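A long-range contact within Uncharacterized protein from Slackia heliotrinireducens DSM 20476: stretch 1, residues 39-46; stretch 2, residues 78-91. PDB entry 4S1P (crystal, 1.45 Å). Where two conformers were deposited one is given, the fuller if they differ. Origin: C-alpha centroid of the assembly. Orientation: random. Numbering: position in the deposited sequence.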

# COMPACT_ATOMS: atom_id res chain seq x y z
N ALA A 39 -10.97 -3.20 1.14
CA ALA A 39 -10.83 -2.05 2.03
C ALA A 39 -10.17 -0.84 1.38
O ALA A 39 -9.27 -0.98 0.54
CB ALA A 39 -10.06 -2.43 3.28
N ARG A 40 -10.61 0.33 1.79
CA ARG A 40 -10.01 1.62 1.42
C ARG A 40 -9.33 2.22 2.65
O ARG A 40 -9.75 1.96 3.80
CB ARG A 40 -11.06 2.62 0.93
CG ARG A 40 -11.75 2.22 -0.39
CD ARG A 40 -12.93 3.09 -0.75
NE ARG A 40 -13.66 2.48 -1.87
CZ ARG A 40 -13.85 3.04 -3.07
NH1 ARG A 40 -13.35 4.24 -3.37
NH2 ARG A 40 -14.54 2.37 -3.99
N LEU A 41 -8.29 3.01 2.41
CA LEU A 41 -7.51 3.57 3.54
C LEU A 41 -8.36 4.41 4.48
O LEU A 41 -8.08 4.42 5.68
CB LEU A 41 -6.34 4.44 3.07
CG LEU A 41 -5.08 3.73 2.73
CD1 LEU A 41 -4.11 4.81 2.22
CD2 LEU A 41 -4.47 2.92 3.85
N ALA A 42 -9.39 5.10 3.95
CA ALA A 42 -10.20 5.97 4.78
C ALA A 42 -10.84 5.22 5.96
O ALA A 42 -11.18 5.82 6.97
CB ALA A 42 -11.27 6.63 3.95
N GLU A 43 -11.06 3.90 5.83
CA GLU A 43 -11.65 3.13 6.93
C GLU A 43 -10.84 3.28 8.20
O GLU A 43 -11.36 3.30 9.30
CB GLU A 43 -11.71 1.63 6.60
CG GLU A 43 -12.61 1.32 5.47
CD GLU A 43 -12.63 -0.16 5.17
OE1 GLU A 43 -12.28 -1.00 6.07
OE2 GLU A 43 -12.96 -0.43 3.99
N HIS A 44 -9.52 3.37 8.05
CA HIS A 44 -8.65 3.44 9.21
C HIS A 44 -8.75 4.74 10.01
O HIS A 44 -8.24 4.79 11.13
CB HIS A 44 -7.20 3.18 8.78
CG HIS A 44 -7.01 1.83 8.20
ND1 HIS A 44 -6.65 0.75 8.95
CD2 HIS A 44 -7.17 1.38 6.93
CE1 HIS A 44 -6.59 -0.32 8.18
NE2 HIS A 44 -6.94 0.04 6.96
N LEU A 45 -9.38 5.74 9.42
CA LEU A 45 -9.59 7.02 10.06
C LEU A 45 -10.94 7.08 10.77
O LEU A 45 -11.26 8.08 11.41
CB LEU A 45 -9.47 8.15 9.05
CG LEU A 45 -8.03 8.34 8.56
CD1 LEU A 45 -8.06 9.30 7.40
CD2 LEU A 45 -7.09 8.83 9.66
N ASN A 46 -11.71 6.01 10.65
CA ASN A 46 -13.08 5.98 11.14
C ASN A 46 -13.23 4.89 12.20
O ASN A 46 -13.31 3.71 11.84
CB ASN A 46 -14.05 5.75 9.99
CG ASN A 46 -15.50 5.70 10.45
OD1 ASN A 46 -15.79 5.82 11.64
ND2 ASN A 46 -16.41 5.48 9.52
N THR A 78 -8.72 7.15 -9.27
CA THR A 78 -10.15 7.47 -9.43
C THR A 78 -10.75 8.39 -8.33
O THR A 78 -11.73 9.09 -8.58
CB THR A 78 -10.96 6.19 -9.55
OG1 THR A 78 -10.78 5.38 -8.38
CG2 THR A 78 -10.55 5.38 -10.80
N SER A 79 -10.16 8.35 -7.12
CA SER A 79 -10.53 9.20 -6.01
C SER A 79 -9.26 9.80 -5.41
O SER A 79 -8.91 9.52 -4.26
CB SER A 79 -11.33 8.42 -4.96
OG SER A 79 -12.57 7.97 -5.48
N PRO A 80 -8.54 10.62 -6.20
CA PRO A 80 -7.24 11.12 -5.77
C PRO A 80 -7.30 11.98 -4.53
O PRO A 80 -6.36 11.97 -3.74
CB PRO A 80 -6.73 11.94 -6.99
CG PRO A 80 -7.99 12.26 -7.75
CD PRO A 80 -8.84 11.03 -7.58
N THR A 81 -8.39 12.75 -4.37
CA THR A 81 -8.47 13.60 -3.21
C THR A 81 -8.73 12.81 -1.93
O THR A 81 -8.08 13.05 -0.90
CB THR A 81 -9.50 14.70 -3.43
OG1 THR A 81 -9.11 15.45 -4.59
CG2 THR A 81 -9.57 15.58 -2.21
N ALA A 82 -9.61 11.82 -2.01
CA ALA A 82 -9.82 10.92 -0.90
C ALA A 82 -8.54 10.22 -0.50
O ALA A 82 -8.25 10.07 0.68
CB ALA A 82 -10.93 9.91 -1.18
N TYR A 83 -7.80 9.78 -1.51
CA TYR A 83 -6.51 9.14 -1.23
C TYR A 83 -5.57 10.06 -0.49
O TYR A 83 -5.01 9.71 0.56
CB TYR A 83 -5.90 8.66 -2.55
CG TYR A 83 -4.47 8.14 -2.32
CD1 TYR A 83 -4.26 7.08 -1.50
CD2 TYR A 83 -3.37 8.79 -2.82
CE1 TYR A 83 -2.99 6.61 -1.21
CE2 TYR A 83 -2.10 8.36 -2.54
CZ TYR A 83 -1.92 7.27 -1.72
OH TYR A 83 -0.63 6.89 -1.43
N ALA A 84 -5.39 11.26 -1.05
CA ALA A 84 -4.47 12.23 -0.49
C ALA A 84 -4.83 12.57 0.96
O ALA A 84 -3.95 12.67 1.81
CB ALA A 84 -4.43 13.48 -1.34
N ARG A 85 -6.12 12.75 1.23
CA ARG A 85 -6.51 13.08 2.58
C ARG A 85 -6.32 11.93 3.55
O ARG A 85 -5.94 12.15 4.70
CB ARG A 85 -7.97 13.57 2.63
CG ARG A 85 -8.25 14.82 1.80
CD ARG A 85 -7.31 15.99 2.11
NE ARG A 85 -6.26 16.07 1.10
CZ ARG A 85 -5.00 16.38 1.35
NH1 ARG A 85 -4.62 16.67 2.59
NH2 ARG A 85 -4.12 16.44 0.36
N SER A 86 -6.54 10.70 3.07
CA SER A 86 -6.36 9.55 3.91
C SER A 86 -4.89 9.40 4.29
O SER A 86 -4.55 9.16 5.45
CB SER A 86 -6.87 8.28 3.25
OG SER A 86 -8.28 8.30 3.07
N VAL A 87 -4.02 9.49 3.30
CA VAL A 87 -2.57 9.38 3.59
C VAL A 87 -2.09 10.50 4.48
O VAL A 87 -1.29 10.27 5.38
CB VAL A 87 -1.73 9.36 2.30
CG1 VAL A 87 -0.23 9.43 2.61
CG2 VAL A 87 -2.05 8.11 1.55
N ALA A 88 -2.60 11.72 4.24
CA ALA A 88 -2.17 12.82 5.07
C ALA A 88 -2.52 12.58 6.54
O ALA A 88 -1.69 12.77 7.44
CB ALA A 88 -2.81 14.11 4.59
N SER A 89 -3.75 12.15 6.79
CA SER A 89 -4.18 12.01 8.16
C SER A 89 -3.54 10.80 8.83
O SER A 89 -3.15 10.87 10.00
CB SER A 89 -5.70 11.98 8.21
OG SER A 89 -6.21 13.28 7.86
N LEU A 90 -3.43 9.69 8.10
CA LEU A 90 -2.77 8.52 8.67
C LEU A 90 -1.29 8.76 8.90
O LEU A 90 -0.74 8.32 9.90
CB LEU A 90 -2.94 7.32 7.75
CG LEU A 90 -4.36 6.73 7.79
CD1 LEU A 90 -4.56 5.76 6.64
CD2 LEU A 90 -4.68 6.05 9.13
N SER A 91 -0.67 9.52 8.00
CA SER A 91 0.74 9.87 8.19
C SER A 91 0.94 10.71 9.44
O SER A 91 1.89 10.50 10.17
CB SER A 91 1.32 10.57 6.95
OG SER A 91 1.35 9.70 5.84
O HOH W 1 -12.35 5.44 -6.30
O HOH W 2 -9.23 6.16 1.23

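Stretch 1 carries a short 3-10 segment, residues 41-45, which lies against the helix that begins at P80 in stretch 2. The backbones come closest at A42 and S86, whose CA atoms are 5.3 Å apart. Further along, the CA atoms of L45 and L90 are 7.1 Å apart. No direct hydrogen bond joins the stretches. Packing and two bridging waters hold them together, and the contact buries 413 Å² in total.

At the start of stretch 2, T78 and S79 reach stretch 1 through solvent. Water 1 lies 2.6 Å from T78 OG1 and 2.7 Å from S79 OG, and hydrogen-bonds to both. It also accepts a weak bond from R40 NH1, at 3.3 Å. The R40 guanidinium is too far from S79 for a direct bond: R40 NH1 and S79 OG are 4.4 Å apart. S79 precedes the helix, but its side chain makes no capping bond.

Y83 starts out pointing away from stretch 1, yet its ring swings back. Y83 CE1 meets L41 CD1 at 4.0 Å, an oblique apolar contact.

S86 is the small residue at the closest approach. S86 CB packs 3.9 Å from L41 CB. S86 OG sits 3.5 Å from A42 CB and also 3.5 Å from A42 N, but the angle to that N is poor and no bond forms. Water 2 makes the link instead. It accepts from A42 N at 2.9 Å and donates to S86 OG at 3.0 Å. The A42 N is not used by the backbone bonds of the 3-10 segment, which start with E43 N to R40 O, so the water gives it a partner.

V87 points away from stretch 1, but V87 CG2 still touches L41 CD1 at 3.9 Å. The CD1 methyl of L41 thus meets both Y83 and V87.

S89 turns toward stretch 1, and S89 CB meets L45 CD1 at 3.7 Å. This is a carbon contact. L45 CD1 also lies 3.9 Å from S86 CA, so this methyl rests over one turn of the helix.

L90 has the largest covered area in stretch 2. Its CA-to-CB bond points sideways, but the end of the side chain comes nearer to stretch 1. L90 CD1 meets L41 CD2 at 4.0 Å. L90 CD2 meets L45 CD2 at 3.7 Å and H44 CB at 3.8 Å. L41 and L45 therefore share one leucine partner.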